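Local coordinates for protein myosin-17 (Arabidopsis thaliana, PDB 7KFL) that probably recognises cargo through this globular tail, the cargo-binding domain of a plant class XI myosin motor, at residues Arg56-Ile61 against Gln157-Phe162; Ser179-Leu184 against Gln216-Ser221; Cys264-Asn269 against Met341-Lys346. All blocks are in the same frame, centred on the assembly; numbering follows the deposited sequence.

Contact 1 of 3, residues Arg56-Ile61 against Gln157-Phe162; sequences RIIQTI and QQLTAF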
# COMPACT_ATOMS: atom_id res chain seq x y z
N ARG A 56 4.43 26.77 8.60
CA ARG A 56 4.13 26.40 10.01
C ARG A 56 3.16 25.22 10.05
O ARG A 56 3.32 24.37 10.95
CB ARG A 56 3.61 27.63 10.77
CG ARG A 56 4.65 28.73 10.91
CD ARG A 56 4.53 29.49 12.21
NE ARG A 56 4.59 28.62 13.38
CZ ARG A 56 4.33 29.01 14.62
NH1 ARG A 56 3.98 30.26 14.87
NH2 ARG A 56 4.41 28.13 15.61
N ILE A 57 2.19 25.18 9.13
CA ILE A 57 1.29 24.01 8.92
C ILE A 57 2.18 22.79 8.60
O ILE A 57 2.03 21.76 9.28
CB ILE A 57 0.26 24.27 7.80
CG1 ILE A 57 -0.80 25.29 8.24
CG2 ILE A 57 -0.39 22.97 7.34
CD1 ILE A 57 -1.66 25.81 7.11
N ILE A 58 3.07 22.92 7.61
CA ILE A 58 3.96 21.82 7.13
C ILE A 58 4.84 21.35 8.29
O ILE A 58 4.93 20.12 8.49
CB ILE A 58 4.79 22.28 5.91
CG1 ILE A 58 3.91 22.54 4.68
CG2 ILE A 58 5.90 21.28 5.60
CD1 ILE A 58 3.25 21.31 4.10
N GLN A 59 5.45 22.28 9.02
CA GLN A 59 6.35 22.00 10.18
C GLN A 59 5.58 21.21 11.25
O GLN A 59 6.16 20.26 11.81
CB GLN A 59 6.91 23.30 10.75
CG GLN A 59 8.02 23.90 9.90
CD GLN A 59 8.29 25.35 10.23
OE1 GLN A 59 7.75 25.91 11.18
NE2 GLN A 59 9.15 25.98 9.44
N THR A 60 4.33 21.59 11.50
CA THR A 60 3.43 20.95 12.51
C THR A 60 3.22 19.48 12.13
O THR A 60 3.47 18.60 12.99
CB THR A 60 2.12 21.72 12.63
OG1 THR A 60 2.44 23.06 13.01
CG2 THR A 60 1.16 21.13 13.65
N ILE A 61 2.79 19.22 10.89
CA ILE A 61 2.55 17.84 10.35
C ILE A 61 3.86 17.06 10.41
O ILE A 61 3.84 15.90 10.86
CB ILE A 61 1.96 17.88 8.92
CG1 ILE A 61 0.62 18.61 8.87
CG2 ILE A 61 1.86 16.47 8.35
CD1 ILE A 61 0.19 19.01 7.47
N GLN A 157 2.18 21.81 -3.32
CA GLN A 157 3.30 20.93 -3.75
C GLN A 157 3.94 20.28 -2.52
O GLN A 157 4.17 19.05 -2.56
CB GLN A 157 4.30 21.75 -4.57
CG GLN A 157 5.62 21.05 -4.84
CD GLN A 157 6.51 21.91 -5.70
OE1 GLN A 157 6.09 22.44 -6.72
NE2 GLN A 157 7.76 22.05 -5.28
N GLN A 158 4.22 21.06 -1.47
CA GLN A 158 4.83 20.56 -0.20
C GLN A 158 3.85 19.61 0.51
O GLN A 158 4.31 18.57 1.02
CB GLN A 158 5.23 21.73 0.70
CG GLN A 158 6.54 22.40 0.28
CD GLN A 158 6.96 23.51 1.21
OE1 GLN A 158 6.33 23.77 2.23
NE2 GLN A 158 8.04 24.18 0.87
N LEU A 159 2.56 19.95 0.55
CA LEU A 159 1.52 19.12 1.22
C LEU A 159 1.32 17.81 0.45
O LEU A 159 1.16 16.76 1.11
CB LEU A 159 0.21 19.90 1.32
CG LEU A 159 -0.91 19.22 2.12
CD1 LEU A 159 -0.46 18.94 3.55
CD2 LEU A 159 -2.17 20.07 2.12
N THR A 160 1.33 17.86 -0.89
CA THR A 160 1.30 16.68 -1.79
C THR A 160 2.45 15.74 -1.40
O THR A 160 2.19 14.55 -1.18
CB THR A 160 1.37 17.10 -3.27
OG1 THR A 160 0.16 17.78 -3.58
CG2 THR A 160 1.55 15.94 -4.22
N ALA A 161 3.67 16.28 -1.30
CA ALA A 161 4.90 15.52 -0.96
C ALA A 161 4.74 14.84 0.41
O ALA A 161 5.23 13.71 0.56
CB ALA A 161 6.11 16.43 -0.99
N PHE A 162 4.07 15.49 1.36
CA PHE A 162 3.87 14.97 2.74
C PHE A 162 2.80 13.87 2.74
O PHE A 162 2.96 12.91 3.51
CB PHE A 162 3.60 16.10 3.73
CG PHE A 162 4.84 16.50 4.49
CD1 PHE A 162 5.73 17.43 3.97
CD2 PHE A 162 5.14 15.90 5.70
CE1 PHE A 162 6.88 17.78 4.66
CE2 PHE A 162 6.29 16.25 6.39
CZ PHE A 162 7.16 17.19 5.87
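I58 meets Q158, L159 and F162 where helix 53-65 runs beside helix 150-186, the short axes 10.6 Å apart and nearly parallel at 10°. The two branches of I58 divide the contact: CG2 goes to F162, and the CG1-CD1 arm to Q158 and L159. CG2, anti to the backbone N, lies 3.8 Å from F162 CE1, approaching the ring obliquely. CG1, beside the backbone N (chi1 -67°), comes within 3.7 Å of Q158 OE1, the two side chains crossing at about a right angle. CD1 ends 3.9 Å from L159 N, with Q158 CB close by. One turn on, I61 CD1 meets L159 CD1 at 4.0 Å, again with the side chains at about a right angle, while I61 CG2 lies 4.3 Å from F162 CD2. Both isoleucine CG2 methyls therefore meet the F162 ring from the same side; A62 and I65 also touch it. L84 and L85 of helix 71-89 pack on L159. An alanine in place of I58 would probably open a gap beside F162 CE1, L159 and Q158 and leave the ring less firmly held. Apolar carbon carries most of this helical-bundle interface, so shape rather than polar pairing sets the fit.

Contact 2 of 3, residues Ser179-Leu184 against Gln216-Ser221; sequences SPLLGL and QSIRKS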
# COMPACT_ATOMS: atom_id res chain seq x y z
N SER A 179 6.76 -8.68 7.76
CA SER A 179 8.02 -9.20 7.18
C SER A 179 8.52 -10.39 8.01
O SER A 179 8.80 -11.45 7.44
CB SER A 179 9.07 -8.12 7.04
OG SER A 179 10.17 -8.57 6.26
N PRO A 180 8.63 -10.28 9.35
CA PRO A 180 9.08 -11.40 10.18
C PRO A 180 8.12 -12.61 10.17
O PRO A 180 8.59 -13.72 10.33
CB PRO A 180 9.15 -10.82 11.61
CG PRO A 180 9.18 -9.32 11.41
CD PRO A 180 8.36 -9.08 10.16
N LEU A 181 6.81 -12.36 9.98
CA LEU A 181 5.76 -13.41 9.94
C LEU A 181 5.90 -14.24 8.66
O LEU A 181 5.82 -15.48 8.74
CB LEU A 181 4.37 -12.77 10.02
CG LEU A 181 4.11 -11.88 11.24
CD1 LEU A 181 2.70 -11.30 11.19
CD2 LEU A 181 4.32 -12.64 12.54
N LEU A 182 6.11 -13.57 7.52
CA LEU A 182 6.44 -14.21 6.22
C LEU A 182 7.79 -14.93 6.37
O LEU A 182 7.92 -16.06 5.86
CB LEU A 182 6.46 -13.15 5.11
CG LEU A 182 5.12 -12.49 4.81
CD1 LEU A 182 5.30 -11.25 3.95
CD2 LEU A 182 4.17 -13.47 4.13
N GLY A 183 8.73 -14.30 7.08
CA GLY A 183 10.02 -14.91 7.48
C GLY A 183 9.82 -16.27 8.11
O GLY A 183 10.61 -17.18 7.80
N LEU A 184 8.81 -16.42 8.97
CA LEU A 184 8.49 -17.68 9.69
C LEU A 184 7.69 -18.62 8.78
O LEU A 184 7.89 -19.85 8.89
CB LEU A 184 7.73 -17.37 10.99
CG LEU A 184 8.52 -16.61 12.06
CD1 LEU A 184 7.61 -16.17 13.19
CD2 LEU A 184 9.66 -17.45 12.61
N GLN A 216 -2.44 -16.48 10.17
CA GLN A 216 -3.48 -15.82 11.01
C GLN A 216 -2.89 -14.56 11.66
O GLN A 216 -3.64 -13.56 11.77
CB GLN A 216 -4.03 -16.82 12.03
CG GLN A 216 -4.84 -17.94 11.39
CD GLN A 216 -5.22 -19.04 12.34
OE1 GLN A 216 -5.04 -18.95 13.55
NE2 GLN A 216 -5.76 -20.12 11.78
N SER A 217 -1.62 -14.58 12.07
CA SER A 217 -0.90 -13.41 12.65
C SER A 217 -0.87 -12.26 11.64
O SER A 217 -1.07 -11.10 12.05
CB SER A 217 0.49 -13.78 13.10
OG SER A 217 0.46 -14.86 14.01
N ILE A 218 -0.61 -12.58 10.37
CA ILE A 218 -0.55 -11.60 9.24
C ILE A 218 -1.94 -10.99 9.04
O ILE A 218 -2.03 -9.74 8.95
CB ILE A 218 -0.00 -12.27 7.96
CG1 ILE A 218 1.50 -12.55 8.08
CG2 ILE A 218 -0.32 -11.44 6.72
CD1 ILE A 218 2.05 -13.46 7.01
N ARG A 219 -2.98 -11.83 9.00
CA ARG A 219 -4.40 -11.42 8.82
C ARG A 219 -4.80 -10.41 9.91
O ARG A 219 -5.55 -9.47 9.59
CB ARG A 219 -5.31 -12.65 8.86
CG ARG A 219 -6.74 -12.37 8.42
CD ARG A 219 -7.62 -13.60 8.54
NE ARG A 219 -9.03 -13.26 8.37
CZ ARG A 219 -10.01 -14.14 8.21
NH1 ARG A 219 -9.77 -15.44 8.19
NH2 ARG A 219 -11.25 -13.70 8.07
N LYS A 220 -4.32 -10.60 11.15
CA LYS A 220 -4.59 -9.71 12.31
C LYS A 220 -3.95 -8.34 12.05
O LYS A 220 -4.65 -7.32 12.22
CB LYS A 220 -4.07 -10.32 13.61
CG LYS A 220 -5.04 -11.29 14.29
CD LYS A 220 -4.55 -11.80 15.63
CE LYS A 220 -3.40 -12.77 15.51
NZ LYS A 220 -3.16 -13.50 16.78
N SER A 221 -2.67 -8.32 11.67
CA SER A 221 -1.89 -7.10 11.35
C SER A 221 -2.56 -6.33 10.20
O SER A 221 -2.65 -5.10 10.31
CB SER A 221 -0.45 -7.42 11.04
OG SER A 221 0.23 -7.88 12.20
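L181 and I218 slide past each other in opposite directions, each reaching toward the other helix. L181 CB presses on I218 CG1 at 3.5 Å, where I218 holds CG1 beside its own backbone N (chi1 -72°). L181 CD1 reaches further, to lie 3.6 Å from the same I218 CG1 and equally near the backbone N of I218; it thus rests against the S217-I218 peptide bond. Both leucine methyls touch S217 CB, L181 CD1 at 3.8 Å and CD2 at 4.0 Å. L182 comes in differently: it crosses I218 at about a right angle, its CD2 3.6 Å from I218 CD1. I218 CD1 touches both L182 CD2 and L181 CB. These residues join helix 150-186 to helix 205-231 as an antiparallel pair in the elongated helical bundle of the tail, with short axes 9.7 Å apart and inclined at 165°. Further helices close in on the pair: F249 and I250 of helix 236-260 pack on L182, and L280 of helix 267-287 packs on I218. The serine hydroxyls bond elsewhere, S217 OG to the carbonyl of A213 in its own helix and S221 OG to E177 OE2 on helix 150-186. S221 OG lies 4.3 Å from L181 CD1, a loose contact.

Contact 3 of 3, residues Cys264-Asn269 against Met341-Lys346; sequences CCSFSN and MYWDDK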
# COMPACT_ATOMS: atom_id res chain seq x y z
N CYS A 264 11.38 -25.10 -0.07
CA CYS A 264 10.06 -24.45 -0.30
C CYS A 264 9.44 -24.96 -1.61
O CYS A 264 8.22 -24.77 -1.78
CB CYS A 264 10.18 -22.93 -0.37
SG CYS A 264 10.80 -22.19 1.16
N CYS A 265 10.23 -25.58 -2.48
CA CYS A 265 9.80 -26.10 -3.80
C CYS A 265 9.43 -27.58 -3.66
O CYS A 265 10.05 -28.42 -4.33
CB CYS A 265 10.89 -25.88 -4.84
SG CYS A 265 10.24 -25.59 -6.51
N SER A 266 8.44 -27.88 -2.81
CA SER A 266 7.95 -29.25 -2.50
C SER A 266 6.42 -29.28 -2.56
O SER A 266 5.81 -28.20 -2.60
CB SER A 266 8.45 -29.72 -1.16
OG SER A 266 7.97 -28.90 -0.11
N PHE A 267 5.85 -30.48 -2.57
CA PHE A 267 4.38 -30.70 -2.55
C PHE A 267 3.82 -30.22 -1.20
O PHE A 267 2.84 -29.45 -1.20
CB PHE A 267 4.03 -32.17 -2.79
CG PHE A 267 2.57 -32.40 -3.05
CD1 PHE A 267 1.65 -32.45 -2.01
CD2 PHE A 267 2.10 -32.53 -4.35
CE1 PHE A 267 0.30 -32.64 -2.26
CE2 PHE A 267 0.75 -32.72 -4.60
CZ PHE A 267 -0.15 -32.78 -3.56
N SER A 268 4.44 -30.67 -0.10
CA SER A 268 4.02 -30.40 1.30
C SER A 268 4.01 -28.89 1.56
O SER A 268 3.08 -28.42 2.25
CB SER A 268 4.89 -31.13 2.30
OG SER A 268 6.14 -30.48 2.45
N ASN A 269 4.99 -28.16 1.02
CA ASN A 269 5.09 -26.68 1.19
C ASN A 269 4.06 -25.99 0.30
O ASN A 269 3.61 -24.89 0.67
CB ASN A 269 6.50 -26.16 0.93
CG ASN A 269 6.70 -24.77 1.51
OD1 ASN A 269 6.63 -24.59 2.72
ND2 ASN A 269 6.90 -23.78 0.65
N MET A 341 13.71 -28.04 -9.60
CA MET A 341 14.06 -27.99 -8.15
C MET A 341 13.00 -28.73 -7.32
O MET A 341 13.29 -29.02 -6.13
CB MET A 341 14.18 -26.54 -7.67
CG MET A 341 15.16 -26.35 -6.54
SD MET A 341 15.61 -24.62 -6.31
CE MET A 341 14.03 -23.93 -5.79
N TYR A 342 11.85 -29.04 -7.91
CA TYR A 342 10.70 -29.75 -7.28
C TYR A 342 11.17 -31.09 -6.70
O TYR A 342 11.93 -31.81 -7.37
CB TYR A 342 9.57 -29.98 -8.29
CG TYR A 342 8.39 -30.72 -7.73
CD1 TYR A 342 7.41 -30.07 -7.00
CD2 TYR A 342 8.23 -32.08 -7.94
CE1 TYR A 342 6.31 -30.75 -6.49
CE2 TYR A 342 7.14 -32.77 -7.44
CZ TYR A 342 6.18 -32.10 -6.71
OH TYR A 342 5.10 -32.78 -6.21
N TRP A 343 10.72 -31.41 -5.48
CA TRP A 343 10.98 -32.69 -4.77
C TRP A 343 9.77 -33.02 -3.88
O TRP A 343 8.90 -32.15 -3.74
CB TRP A 343 12.28 -32.61 -3.96
CG TRP A 343 12.22 -31.64 -2.82
CD1 TRP A 343 12.16 -30.28 -2.90
CD2 TRP A 343 12.17 -31.96 -1.42
NE1 TRP A 343 12.10 -29.73 -1.65
CE2 TRP A 343 12.10 -30.74 -0.72
CE3 TRP A 343 12.20 -33.15 -0.68
CZ2 TRP A 343 12.05 -30.67 0.67
CZ3 TRP A 343 12.14 -33.09 0.69
CH2 TRP A 343 12.07 -31.87 1.36
N ASP A 344 9.73 -34.22 -3.30
CA ASP A 344 8.55 -34.72 -2.54
C ASP A 344 8.96 -35.94 -1.69
O ASP A 344 9.05 -37.04 -2.25
CB ASP A 344 7.41 -35.04 -3.51
CG ASP A 344 6.06 -35.27 -2.85
OD1 ASP A 344 6.01 -35.26 -1.61
OD2 ASP A 344 5.08 -35.45 -3.59
N ASP A 345 9.19 -35.72 -0.39
CA ASP A 345 9.49 -36.79 0.60
C ASP A 345 8.23 -37.10 1.42
O ASP A 345 8.38 -37.66 2.53
CB ASP A 345 10.65 -36.37 1.53
CG ASP A 345 12.02 -36.53 0.90
OD1 ASP A 345 12.12 -36.40 -0.34
OD2 ASP A 345 12.98 -36.76 1.66
N LYS A 346 7.05 -36.77 0.91
CA LYS A 346 5.75 -36.98 1.60
C LYS A 346 4.90 -37.96 0.78
O LYS A 346 4.51 -39.00 1.35
CB LYS A 346 5.02 -35.65 1.80
CG LYS A 346 3.79 -35.72 2.69
CD LYS A 346 3.20 -34.37 3.03
CE LYS A 346 1.87 -34.48 3.75
NZ LYS A 346 1.17 -33.18 3.80
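C265 to S268 and M341 to K346 run side by side in nearly the same direction, 9° apart, joined by a long hydrogen bond from W343 N to C265 O (3.3 Å). This brings the N-cap turn of helix 267-287 beside the irregular segment that follows helix 332-341, within the DIL family region; S266 is the N-cap, its OG accepting from N269 N. Two CA-H...O contacts accompany it, from Y342 CA to C265 O and from S266 CA to W343 O. C265 CB packs on M341 CE at 3.8 Å. S266 CB lies over one face of the W343 indole, offset toward the rim, 3.9 Å from the five-membered ring centroid. W343 NE1 donates to the carbonyl of R262, whose side chain makes a cation-pi contact with the indole. F267 lies alongside Y342, whose OH meets the phenylalanine ring at its edge, 3.5 Å from CD2, and is hydrogen-bonded to K314 and T349. D344 lies alongside F267, its OD2 3.5 Å from F267 CB, the carboxylate and ring planes 4° apart; OD2 also bonds T349. OD1 forms an Asx turn with K346 N. Beyond it, the extended K346 chain, salt-bridged to E271, lays CD 3.7 Å from S268 CB.

How the contacts relate
Contacts 1 and 2 share helix 150-186, which pairs with helix 53-65 through Q157-F162 and with helix 205-231 through S179-L184. Their centres are 33 Å apart, with nearest atoms about 20 Å apart, and lie on opposite sides of the chain's centre; this long helix, kinked near P180, spans the distance between them. Contact 3 lies on the same side as contact 2, 22 Å from it between centres with nearest atoms about 8 Å apart. A second link is helix 267-287: it is capped within contact 3, and its L280 packs on I218 of contact 2. Contacts 1 and 3 are 51 Å apart between centres, which reflects the elongated shape of the tail. Along the chain the three follow in series.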